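Local structure of RNA-dependent RNA polymerase (Farallon virus, 6DX5) at residues G10-T15 against M131-L136; F26-V31 against N167-G172; G62-R65 against E70-G73; I140-V145 against A173-L178. The protein probably replicates and transcribes the viral RNA genome as a full-length protein, of which this chain is the viral ovarian tumour (OTU) cysteine protease domain, a deubiquitinase. One frame throughout, in Å; residues are numbered along the deposited sequence.

Contact 1: G10-T15 against M131-L136; sequences GPNLYT and MLASAL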
loop_
_atom_site.group_PDB
_atom_site.type_symbol
_atom_site.label_atom_id
_atom_site.label_comp_id
_atom_site.label_asym_id
_atom_site.label_seq_id
_atom_site.Cartn_x
_atom_site.Cartn_y
_atom_site.Cartn_z
ATOM N N GLY A 10 -5.970 7.321 1.619
ATOM C CA GLY A 10 -6.683 6.944 0.425
ATOM C C GLY A 10 -8.155 7.123 0.738
ATOM O O GLY A 10 -8.524 7.492 1.865
ATOM N N PRO A 11 -9.029 6.862 -0.220
ATOM C CA PRO A 11 -10.463 7.054 0.057
ATOM C C PRO A 11 -10.904 6.090 1.162
ATOM O O PRO A 11 -10.732 4.860 1.057
ATOM C CB PRO A 11 -11.122 6.762 -1.294
ATOM C CG PRO A 11 -9.981 6.825 -2.336
ATOM C CD PRO A 11 -8.727 6.435 -1.604
ATOM N N ASN A 12 -11.400 6.663 2.280
ATOM C CA ASN A 12 -11.840 5.884 3.436
ATOM C C ASN A 12 -10.700 5.036 4.016
ATOM O O ASN A 12 -10.944 3.991 4.621
ATOM C CB ASN A 12 -13.028 4.980 3.037
ATOM C CG ASN A 12 -13.811 4.452 4.219
ATOM O OD1 ASN A 12 -14.131 5.194 5.138
ATOM N ND2 ASN A 12 -14.102 3.133 4.208
ATOM N N LEU A 13 -9.435 5.438 3.840
ATOM C CA LEU A 13 -8.281 4.625 4.252
ATOM C C LEU A 13 -7.281 5.478 5.031
ATOM O O LEU A 13 -6.830 6.528 4.547
ATOM C CB LEU A 13 -7.586 3.995 3.040
ATOM C CG LEU A 13 -6.189 3.365 3.170
ATOM C CD1 LEU A 13 -6.077 2.182 4.175
ATOM C CD2 LEU A 13 -5.713 2.925 1.797
ATOM N N TYR A 14 -6.936 5.013 6.224
ATOM C CA TYR A 14 -6.084 5.734 7.163
ATOM C C TYR A 14 -4.879 4.889 7.529
ATOM O O TYR A 14 -4.905 3.658 7.472
ATOM C CB TYR A 14 -6.834 6.124 8.472
ATOM C CG TYR A 14 -8.042 6.973 8.200
ATOM C CD1 TYR A 14 -9.239 6.376 7.803
ATOM C CD2 TYR A 14 -7.985 8.373 8.294
ATOM C CE1 TYR A 14 -10.344 7.131 7.527
ATOM C CE2 TYR A 14 -9.091 9.145 8.012
ATOM C CZ TYR A 14 -10.263 8.522 7.608
ATOM O OH TYR A 14 -11.383 9.255 7.304
ATOM N N THR A 15 -3.828 5.574 7.926
ATOM C CA THR A 15 -2.619 4.929 8.372
ATOM C C THR A 15 -2.142 5.645 9.627
ATOM O O THR A 15 -2.581 6.758 9.942
ATOM C CB THR A 15 -1.546 4.942 7.271
ATOM O OG1 THR A 15 -0.361 4.279 7.744
ATOM C CG2 THR A 15 -1.211 6.382 6.850
ATOM N N MET A 131 -13.334 -3.435 0.394
ATOM C CA MET A 131 -14.683 -3.711 -0.098
ATOM C C MET A 131 -15.618 -3.987 1.065
ATOM O O MET A 131 -16.735 -3.451 1.120
ATOM C CB MET A 131 -14.624 -4.911 -1.040
ATOM C CG MET A 131 -13.775 -4.599 -2.336
ATOM S SD MET A 131 -13.583 -6.096 -3.291
ATOM C CE MET A 131 -12.296 -5.563 -4.522
ATOM N N LEU A 132 -15.161 -4.847 1.997
ATOM C CA LEU A 132 -15.970 -5.245 3.132
ATOM C C LEU A 132 -16.306 -4.044 3.998
ATOM O O LEU A 132 -17.425 -3.938 4.500
ATOM C CB LEU A 132 -15.193 -6.271 3.950
ATOM C CG LEU A 132 -15.079 -7.619 3.241
ATOM C CD1 LEU A 132 -14.096 -8.534 4.054
ATOM C CD2 LEU A 132 -16.520 -8.201 3.211
ATOM N N ALA A 133 -15.335 -3.134 4.199
ATOM C CA ALA A 133 -15.576 -1.972 5.042
ATOM C C ALA A 133 -16.704 -1.116 4.468
ATOM O O ALA A 133 -17.617 -0.707 5.201
ATOM C CB ALA A 133 -14.298 -1.138 5.178
ATOM N N SER A 134 -16.692 -0.898 3.145
ATOM C CA SER A 134 -17.763 -0.141 2.513
ATOM C C SER A 134 -19.034 -0.969 2.416
ATOM O O SER A 134 -20.130 -0.465 2.676
ATOM C CB SER A 134 -17.331 0.326 1.124
ATOM O OG SER A 134 -16.213 1.191 1.216
ATOM N N ALA A 135 -18.921 -2.235 1.992
ATOM C CA ALA A 135 -20.134 -3.043 1.831
ATOM C C ALA A 135 -20.903 -3.116 3.140
ATOM O O ALA A 135 -22.121 -2.991 3.150
ATOM C CB ALA A 135 -19.783 -4.471 1.375
ATOM N N LEU A 136 -20.209 -3.340 4.266
ATOM C CA LEU A 136 -20.926 -3.589 5.522
ATOM C C LEU A 136 -20.991 -2.357 6.405
ATOM O O LEU A 136 -21.564 -2.436 7.483
ATOM C CB LEU A 136 -20.281 -4.734 6.312
ATOM C CG LEU A 136 -20.168 -6.015 5.507
ATOM C CD1 LEU A 136 -19.175 -6.995 6.140
ATOM C CD2 LEU A 136 -21.574 -6.632 5.394
HETATM O O HOH W 1 -16.328 2.032 6.267
HETATM O O HOH W 2 -13.523 1.190 2.191
#
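Asn12, at the tip of a beta hairpin of the OTU-like domain, meets Ala133 and Ser134 of the helix 126-136 mainly through water. The hairpin joins the strands 7-10 and 13-16 by a type II turn that runs from Gly10 to Leu13. Gly10 opens it: its carbonyl O takes the N-H of Leu13 at 3.0 Å, while the return bond from Gly10 N to Leu13 O is weak. Pro11 takes the second place of the turn and packs on Tyr80 of the second subunit. Asn12 follows with a positive phi of 60°, as the third position of such a turn requires. Its side chain runs out toward the helix, CG lying anti to the backbone N (chi1 -163°), so that the amide end reaches beyond the turn. Direct contact is loose: Asn12 ND2 stays 4.1 Å from Ser134 OG and 4.4 Å from Ala133 CB, and no hydrogen bond joins the segments. Two waters fill the role instead, each accepting from the amide nitrogen. From Leu13 the chain enters the strand, where Tyr14 pairs with Lys156 through the backbone and Thr15 pairs with Gln7. Of the two bridges, one water sits 2.9 Å from Asn12 ND2 and 2.9 Å from Ser134 OG; the other, 3.2 Å from the same ND2, donates a weak bond to the backbone O of Ala133.

Contact 2: F26-V31 against N167-G172; sequences FERIRV and NIVRCG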
loop_
_atom_site.group_PDB
_atom_site.type_symbol
_atom_site.label_atom_id
_atom_site.label_comp_id
_atom_site.label_asym_id
_atom_site.label_seq_id
_atom_site.Cartn_x
_atom_site.Cartn_y
_atom_site.Cartn_z
ATOM N N PHE A 26 -4.546 -7.017 22.815
ATOM C CA PHE A 26 -5.437 -7.920 22.109
ATOM C C PHE A 26 -5.131 -9.368 22.449
ATOM O O PHE A 26 -3.983 -9.750 22.704
ATOM C CB PHE A 26 -5.314 -7.815 20.600
ATOM C CG PHE A 26 -5.609 -6.457 20.035
ATOM C CD1 PHE A 26 -6.907 -6.125 19.643
ATOM C CD2 PHE A 26 -4.585 -5.532 19.828
ATOM C CE1 PHE A 26 -7.191 -4.875 19.093
ATOM C CE2 PHE A 26 -4.868 -4.273 19.251
ATOM C CZ PHE A 26 -6.184 -3.954 18.897
ATOM N N GLU A 27 -6.165 -10.183 22.398
ATOM C CA GLU A 27 -5.970 -11.613 22.285
ATOM C C GLU A 27 -6.066 -11.936 20.794
ATOM O O GLU A 27 -6.836 -11.322 20.068
ATOM C CB GLU A 27 -6.987 -12.375 23.145
ATOM C CG GLU A 27 -8.131 -12.940 22.408
ATOM C CD GLU A 27 -8.997 -13.880 23.244
ATOM O OE1 GLU A 27 -9.842 -13.403 24.009
ATOM O OE2 GLU A 27 -8.819 -15.094 23.133
ATOM N N ARG A 28 -5.180 -12.779 20.317
ATOM C CA ARG A 28 -5.115 -13.130 18.909
ATOM C C ARG A 28 -5.751 -14.510 18.729
ATOM O O ARG A 28 -5.481 -15.440 19.522
ATOM C CB ARG A 28 -3.648 -13.148 18.464
ATOM C CG ARG A 28 -3.464 -13.526 16.981
ATOM C CD ARG A 28 -3.131 -14.975 16.848
ATOM N NE ARG A 28 -1.798 -15.168 17.423
ATOM C CZ ARG A 28 -0.693 -15.027 16.703
ATOM N NH1 ARG A 28 -0.831 -14.745 15.411
ATOM N NH2 ARG A 28 0.511 -15.177 17.241
ATOM N N ILE A 29 -6.616 -14.648 17.731
ATOM C CA ILE A 29 -7.307 -15.910 17.455
ATOM C C ILE A 29 -6.813 -16.399 16.101
ATOM O O ILE A 29 -6.980 -15.720 15.086
ATOM C CB ILE A 29 -8.837 -15.763 17.475
ATOM C CG1 ILE A 29 -9.308 -15.263 18.847
ATOM C CG2 ILE A 29 -9.503 -17.102 17.210
ATOM C CD1 ILE A 29 -9.444 -13.777 18.926
ATOM N N ARG A 30 -6.132 -17.541 16.106
ATOM C CA ARG A 30 -5.576 -18.118 14.881
ATOM C C ARG A 30 -6.659 -18.738 14.012
ATOM O O ARG A 30 -7.542 -19.427 14.523
ATOM C CB ARG A 30 -4.551 -19.196 15.242
ATOM C CG ARG A 30 -3.418 -18.696 16.092
ATOM C CD ARG A 30 -2.385 -19.804 16.287
ATOM N NE ARG A 30 -1.367 -19.432 17.271
ATOM C CZ ARG A 30 -0.210 -18.865 16.953
ATOM N NH1 ARG A 30 0.058 -18.577 15.682
ATOM N NH2 ARG A 30 0.667 -18.598 17.894
ATOM N N VAL A 31 -6.574 -18.518 12.690
ATOM C CA VAL A 31 -7.501 -19.121 11.728
ATOM C C VAL A 31 -6.684 -20.038 10.839
ATOM O O VAL A 31 -5.460 -19.995 10.858
ATOM C CB VAL A 31 -8.275 -18.074 10.899
ATOM C CG1 VAL A 31 -9.037 -17.137 11.867
ATOM C CG2 VAL A 31 -7.295 -17.270 10.078
ATOM N N ASN A 167 -10.459 -5.838 14.187
ATOM C CA ASN A 167 -9.003 -5.711 14.174
ATOM C C ASN A 167 -8.425 -7.027 13.672
ATOM O O ASN A 167 -8.758 -8.112 14.199
ATOM C CB ASN A 167 -8.453 -5.399 15.582
ATOM C CG ASN A 167 -8.721 -3.978 16.014
ATOM O OD1 ASN A 167 -7.976 -3.050 15.660
ATOM N ND2 ASN A 167 -9.817 -3.784 16.750
ATOM N N ILE A 168 -7.535 -6.945 12.693
ATOM C CA ILE A 168 -6.949 -8.141 12.108
ATOM C C ILE A 168 -5.450 -7.957 12.130
ATOM O O ILE A 168 -4.967 -6.842 11.927
ATOM C CB ILE A 168 -7.514 -8.335 10.694
ATOM C CG1 ILE A 168 -9.032 -8.606 10.822
ATOM C CG2 ILE A 168 -6.755 -9.405 9.906
ATOM C CD1 ILE A 168 -9.663 -9.057 9.598
ATOM N N VAL A 169 -4.704 -9.020 12.468
ATOM C CA VAL A 169 -3.249 -8.937 12.473
ATOM C C VAL A 169 -2.754 -9.652 11.231
ATOM O O VAL A 169 -3.328 -10.659 10.812
ATOM C CB VAL A 169 -2.644 -9.552 13.750
ATOM C CG1 VAL A 169 -3.037 -11.034 13.886
ATOM C CG2 VAL A 169 -1.129 -9.445 13.761
ATOM N N ARG A 170 -1.680 -9.144 10.646
ATOM C CA ARG A 170 -1.119 -9.715 9.434
ATOM C C ARG A 170 0.360 -9.935 9.666
ATOM O O ARG A 170 1.096 -8.973 9.951
ATOM C CB ARG A 170 -1.301 -8.786 8.233
ATOM C CG ARG A 170 -0.722 -9.404 6.954
ATOM C CD ARG A 170 -0.674 -8.431 5.804
ATOM N NE ARG A 170 -0.548 -9.185 4.558
ATOM C CZ ARG A 170 -0.725 -8.681 3.332
ATOM N NH1 ARG A 170 -1.015 -7.379 3.171
ATOM N NH2 ARG A 170 -0.611 -9.483 2.280
ATOM N N CYS A 171 0.814 -11.181 9.497
ATOM C CA CYS A 171 2.233 -11.515 9.658
ATOM C C CYS A 171 2.700 -12.142 8.351
ATOM O O CYS A 171 2.316 -13.275 8.042
ATOM C CB CYS A 171 2.448 -12.454 10.849
ATOM S SG CYS A 171 4.274 -12.615 11.246
ATOM N N GLY A 172 3.457 -11.385 7.552
ATOM C CA GLY A 172 3.716 -11.754 6.163
ATOM C C GLY A 172 2.445 -11.967 5.332
ATOM O O GLY A 172 1.613 -11.060 5.109
#
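Phe26 and Asn167 lie across one another at about a right angle, the ring tilted 52° from the amide plane, on one side of the mixed beta sheet of this OTU-like domain. The strands 26-29 and 166-171 are second neighbours in that sheet, separated by the strand 174-180, so side chains alone span the gap. The ring comes up to the amide obliquely: Phe26 CE1 is 3.6 Å from Asn167 CG, and CZ is 3.8 Å from Asn167 OD1. The amide cannot easily turn, since its OD1 accepts from Trp143 NE1 and its ND2 donates to Val162 O; a buried polar group is thereby satisfied while the amide carbon and oxygen still press on the aromatic ring. Further along, the aliphatic part of Arg28 slants past Val169. Arg28 CG stands anti to the backbone N (chi1 179°), and the chain then bends at chi2 and chi3, which brings its guanidinium round to a salt bridge from NH1 to Asp176 OD1 of the intervening strand. Arg30 NH1 lies 3.7 Å above the plane of that guanidinium, over its centre. Against the methylene, Val169 offers a single methyl, its CG1 being 4.0 Å from Arg28 CG.

Contact 3: G62-R65 against E70-G73; sequences GYAR and ECHG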
loop_
_atom_site.group_PDB
_atom_site.type_symbol
_atom_site.label_atom_id
_atom_site.label_comp_id
_atom_site.label_asym_id
_atom_site.label_seq_id
_atom_site.Cartn_x
_atom_site.Cartn_y
_atom_site.Cartn_z
ATOM N N GLY A 62 -19.420 -9.474 -4.468
ATOM C CA GLY A 62 -20.688 -8.904 -4.932
ATOM C C GLY A 62 -20.659 -7.386 -4.843
ATOM O O GLY A 62 -21.131 -6.688 -5.737
ATOM N N TYR A 63 -20.069 -6.865 -3.758
ATOM C CA TYR A 63 -19.846 -5.436 -3.640
ATOM C C TYR A 63 -19.026 -4.907 -4.814
ATOM O O TYR A 63 -19.331 -3.827 -5.361
ATOM C CB TYR A 63 -19.161 -5.111 -2.290
ATOM C CG TYR A 63 -18.835 -3.644 -2.160
ATOM C CD1 TYR A 63 -17.567 -3.154 -2.540
ATOM C CD2 TYR A 63 -19.808 -2.743 -1.758
ATOM C CE1 TYR A 63 -17.272 -1.788 -2.488
ATOM C CE2 TYR A 63 -19.529 -1.367 -1.706
ATOM C CZ TYR A 63 -18.241 -0.910 -2.062
ATOM O OH TYR A 63 -17.957 0.453 -2.016
ATOM N N ALA A 64 -17.946 -5.612 -5.179
ATOM C CA ALA A 64 -17.122 -5.127 -6.286
ATOM C C ALA A 64 -17.896 -5.081 -7.614
ATOM O O ALA A 64 -17.723 -4.144 -8.397
ATOM C CB ALA A 64 -15.884 -5.990 -6.425
ATOM N N ARG A 65 -18.757 -6.072 -7.889
ATOM C CA ARG A 65 -19.555 -6.074 -9.120
ATOM C C ARG A 65 -20.425 -4.825 -9.208
ATOM O O ARG A 65 -20.635 -4.264 -10.286
ATOM C CB ARG A 65 -20.457 -7.312 -9.195
ATOM C CG ARG A 65 -19.734 -8.634 -9.418
ATOM C CD ARG A 65 -20.682 -9.836 -9.730
ATOM N NE ARG A 65 -19.936 -11.094 -9.618
ATOM C CZ ARG A 65 -19.825 -11.807 -8.490
ATOM N NH1 ARG A 65 -20.460 -11.416 -7.382
ATOM N NH2 ARG A 65 -19.102 -12.934 -8.467
ATOM N N GLU A 70 -15.507 2.216 -6.641
ATOM C CA GLU A 70 -15.105 2.517 -5.271
ATOM C C GLU A 70 -14.076 1.521 -4.752
ATOM O O GLU A 70 -13.578 1.686 -3.632
ATOM C CB GLU A 70 -16.334 2.552 -4.336
ATOM C CG GLU A 70 -17.432 3.506 -4.800
ATOM C CD GLU A 70 -16.877 4.904 -5.103
ATOM O OE1 GLU A 70 -17.028 5.369 -6.279
ATOM O OE2 GLU A 70 -16.250 5.515 -4.185
ATOM N N CYS A 71 -13.727 0.513 -5.554
ATOM C CA CYS A 71 -12.748 -0.502 -5.165
ATOM C C CYS A 71 -11.364 -0.004 -5.548
ATOM O O CYS A 71 -10.710 -0.532 -6.458
ATOM C CB CYS A 71 -13.062 -1.835 -5.827
ATOM S SG CYS A 71 -14.674 -2.371 -5.302
ATOM N N HIS A 72 -10.914 1.028 -4.808
ATOM C CA HIS A 72 -9.745 1.783 -5.242
ATOM C C HIS A 72 -8.505 0.912 -5.314
ATOM O O HIS A 72 -7.748 1.003 -6.283
ATOM C CB HIS A 72 -9.535 2.977 -4.329
ATOM C CG HIS A 72 -10.663 3.938 -4.407
ATOM N ND1 HIS A 72 -10.803 4.827 -5.454
ATOM C CD2 HIS A 72 -11.753 4.095 -3.623
ATOM C CE1 HIS A 72 -11.910 5.528 -5.287
ATOM N NE2 HIS A 72 -12.503 5.107 -4.179
ATOM N N GLY A 73 -8.279 0.057 -4.310
ATOM C CA GLY A 73 -7.100 -0.798 -4.345
ATOM C C GLY A 73 -7.118 -1.726 -5.552
ATOM O O GLY A 73 -6.184 -1.750 -6.350
#
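Cys71 SG sits in the angle between Tyr63 and Ala64, where the chain turns back after the helix 53-66 to start the helix 72-86. The sulfur is 3.8 Å from Ala64 CA and 4.0 Å from Ala64 CB, and it lies 3.9 Å from Tyr63 CE1. Measured from the ring centroid it is 5.0 Å away and 69° off the normal, an oblique sulfur-aromatic contact. Beside it, Tyr63 OH rests on the first methylene of Glu70, 3.5 Å from CB. The rest of that glutamate bends away at chi2, and its carboxylate is turned nearly perpendicular to the ring, 88° between planes; OE2 makes a weak hydrogen bond to Tyr80 OH of the second subunit. Tyr63 reaches across because its CG stands anti to the backbone N (chi1 177°). Behind the sulfur, the backbone bends sharply: Cys71 is the centre of an inverse gamma turn, with a weak bond of 3.0 Å from His72 N to Glu70 O, and also the N-cap of the helix 72-86. The N-H of Gly73, in the first turn of that helix, is taken by Glu130 OE1. Farther out, His67 stacks on the Tyr63 ring, and the junction between the helices 53-66 and 72-86 touches the helix 126-136 through Tyr63 and Tyr113 of the helix 103-117 through Ala64.

Contact 4: I140-V145 against A173-L178; sequences IVIWNV and AHFDAL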
loop_
_atom_site.group_PDB
_atom_site.type_symbol
_atom_site.label_atom_id
_atom_site.label_comp_id
_atom_site.label_asym_id
_atom_site.label_seq_id
_atom_site.Cartn_x
_atom_site.Cartn_y
_atom_site.Cartn_z
ATOM N N ILE A 140 -12.335 -1.744 9.466
ATOM C CA ILE A 140 -11.413 -2.871 9.583
ATOM C C ILE A 140 -10.020 -2.294 9.769
ATOM O O ILE A 140 -9.606 -1.411 8.997
ATOM C CB ILE A 140 -11.479 -3.797 8.352
ATOM C CG1 ILE A 140 -12.861 -4.331 8.223
ATOM C CG2 ILE A 140 -10.503 -5.024 8.497
ATOM C CD1 ILE A 140 -13.133 -5.045 6.856
ATOM N N VAL A 141 -9.308 -2.780 10.793
ATOM C CA VAL A 141 -7.948 -2.352 11.076
ATOM C C VAL A 141 -7.015 -3.509 10.776
ATOM O O VAL A 141 -7.253 -4.621 11.238
ATOM C CB VAL A 141 -7.804 -1.905 12.536
ATOM C CG1 VAL A 141 -6.448 -1.402 12.769
ATOM C CG2 VAL A 141 -8.871 -0.836 12.859
ATOM N N ILE A 142 -5.958 -3.257 9.997
ATOM C CA ILE A 142 -4.969 -4.274 9.649
ATOM C C ILE A 142 -3.676 -3.903 10.361
ATOM O O ILE A 142 -3.080 -2.861 10.073
ATOM C CB ILE A 142 -4.715 -4.375 8.142
ATOM C CG1 ILE A 142 -6.019 -4.466 7.332
ATOM C CG2 ILE A 142 -3.788 -5.580 7.869
ATOM C CD1 ILE A 142 -6.650 -5.775 7.411
ATOM N N TRP A 143 -3.231 -4.737 11.285
ATOM C CA TRP A 143 -1.992 -4.487 12.012
ATOM C C TRP A 143 -0.911 -5.374 11.397
ATOM O O TRP A 143 -1.002 -6.604 11.464
ATOM C CB TRP A 143 -2.142 -4.804 13.511
ATOM C CG TRP A 143 -3.217 -4.077 14.243
ATOM C CD1 TRP A 143 -4.544 -4.401 14.279
ATOM C CD2 TRP A 143 -3.071 -2.866 15.001
ATOM N NE1 TRP A 143 -5.232 -3.484 15.037
ATOM C CE2 TRP A 143 -4.351 -2.529 15.485
ATOM C CE3 TRP A 143 -1.980 -2.046 15.326
ATOM C CZ2 TRP A 143 -4.588 -1.382 16.274
ATOM C CZ3 TRP A 143 -2.207 -0.911 16.135
ATOM C CH2 TRP A 143 -3.507 -0.578 16.564
ATOM N N ASN A 144 0.095 -4.765 10.798
ATOM C CA ASN A 144 1.189 -5.527 10.231
ATOM C C ASN A 144 2.249 -5.692 11.312
ATOM O O ASN A 144 2.792 -4.696 11.813
ATOM C CB ASN A 144 1.765 -4.806 9.005
ATOM C CG ASN A 144 0.705 -4.512 7.958
ATOM O OD1 ASN A 144 0.286 -3.354 7.782
ATOM N ND2 ASN A 144 0.209 -5.548 7.327
ATOM N N VAL A 145 2.595 -6.924 11.629
ATOM C CA VAL A 145 3.516 -7.158 12.723
ATOM C C VAL A 145 4.703 -7.982 12.253
ATOM O O VAL A 145 4.661 -8.661 11.220
ATOM C CB VAL A 145 2.807 -7.859 13.869
ATOM C CG1 VAL A 145 1.632 -7.024 14.337
ATOM C CG2 VAL A 145 2.405 -9.273 13.398
ATOM N N ALA A 173 2.302 -13.172 4.804
ATOM C CA ALA A 173 1.120 -13.479 4.012
ATOM C C ALA A 173 -0.072 -13.877 4.873
ATOM O O ALA A 173 -1.182 -13.948 4.352
ATOM C CB ALA A 173 1.411 -14.615 3.026
ATOM N N HIS A 174 0.105 -14.099 6.180
ATOM C CA HIS A 174 -0.947 -14.725 6.959
ATOM C C HIS A 174 -1.737 -13.713 7.794
ATOM O O HIS A 174 -1.158 -12.872 8.472
ATOM C CB HIS A 174 -0.367 -15.834 7.878
ATOM C CG HIS A 174 -1.439 -16.581 8.595
ATOM N ND1 HIS A 174 -2.339 -17.382 7.936
ATOM C CD2 HIS A 174 -1.878 -16.511 9.877
ATOM C CE1 HIS A 174 -3.239 -17.847 8.799
ATOM N NE2 HIS A 174 -2.984 -17.329 9.986
ATOM N N PHE A 175 -3.063 -13.869 7.825
ATOM C CA PHE A 175 -3.944 -13.025 8.629
ATOM C C PHE A 175 -4.570 -13.847 9.750
ATOM O O PHE A 175 -5.007 -14.976 9.513
ATOM C CB PHE A 175 -5.091 -12.414 7.788
ATOM C CG PHE A 175 -4.638 -11.496 6.662
ATOM C CD1 PHE A 175 -4.628 -10.105 6.845
ATOM C CD2 PHE A 175 -4.343 -12.001 5.391
ATOM C CE1 PHE A 175 -4.281 -9.217 5.801
ATOM C CE2 PHE A 175 -3.961 -11.130 4.319
ATOM C CZ PHE A 175 -3.936 -9.725 4.529
ATOM N N ASP A 176 -4.637 -13.283 10.973
ATOM C CA ASP A 176 -5.431 -13.844 12.081
ATOM C C ASP A 176 -6.363 -12.756 12.642
ATOM O O ASP A 176 -6.212 -11.559 12.330
ATOM C CB ASP A 176 -4.525 -14.389 13.213
ATOM C CG ASP A 176 -3.813 -15.696 12.847
ATOM O OD1 ASP A 176 -2.611 -15.843 13.245
ATOM O OD2 ASP A 176 -4.464 -16.624 12.222
ATOM N N ALA A 177 -7.301 -13.158 13.523
ATOM C CA ALA A 177 -8.229 -12.207 14.143
ATOM C C ALA A 177 -7.649 -11.679 15.446
ATOM O O ALA A 177 -6.843 -12.360 16.086
ATOM C CB ALA A 177 -9.577 -12.876 14.400
ATOM N N LEU A 178 -8.050 -10.456 15.837
ATOM C CA LEU A 178 -7.677 -9.853 17.138
ATOM C C LEU A 178 -8.933 -9.431 17.896
ATOM O O LEU A 178 -9.821 -8.813 17.316
ATOM C CB LEU A 178 -6.811 -8.597 16.974
ATOM C CG LEU A 178 -5.418 -8.746 16.372
ATOM C CD1 LEU A 178 -4.786 -7.413 16.159
ATOM C CD2 LEU A 178 -4.548 -9.637 17.291
#
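Trp143 presents the five-membered part of its indole to a methyl of Leu178, the two side chains crossing at about a right angle. Leu178 CD1 approaches obliquely, 3.6 Å from Trp143 CD1 and 4.1 Å from NE1, while Val141 CG1 lies over a face of the same indole near its rim. Ile142 and Phe175 make a second touch, with a longer closest approach, on the other side of the sheet: Ile142 CG2 lies at the edge of the phenyl ring, near its plane, 4.2 Å from CE1. Within the strand 174-180, His174 NE2 donates to Asp176 OD2 at 2.8 Å with an angle of 143° at the hydrogen; the bond arrives from above the carboxylate plane, 52° out of it. The same OD2 also accepts from Val31 N. No backbone bond joins 140-145 to 173-178, because the strand 166-171 runs between them, parallel to the first and antiparallel to the second. The helix 37-47 closes over the Ile142 side, Phe38 meeting Phe175 edge-to-face, while Phe26 and the strand 151-157 pack round Trp143 on the other.

How the contacts relate
From the N terminus, 10-15 opens contact 1 and 26-31 opens contact 2. Contact 3 then opens and closes within a few residues, 62-65 to 70-73, nested inside both larger loops. Contact 1 closes at 131-136, so it crosses contact 2, and its helix packs against contact 3, through Met131, Ser134 and Ala135 on Tyr63. Contact 4 opens next at 140-145, in series with contacts 1 and 3 and touching contact 1 through Ile140 and Leu132. Contact 2 closes at 167-172 before contact 4 closes at 173-178, so these two cross. Contact 1 ties the N-terminal hairpin to the helix 126-136, contact 3 joins two successive helices, and contacts 2 and 4 link alternate strands of the sheet.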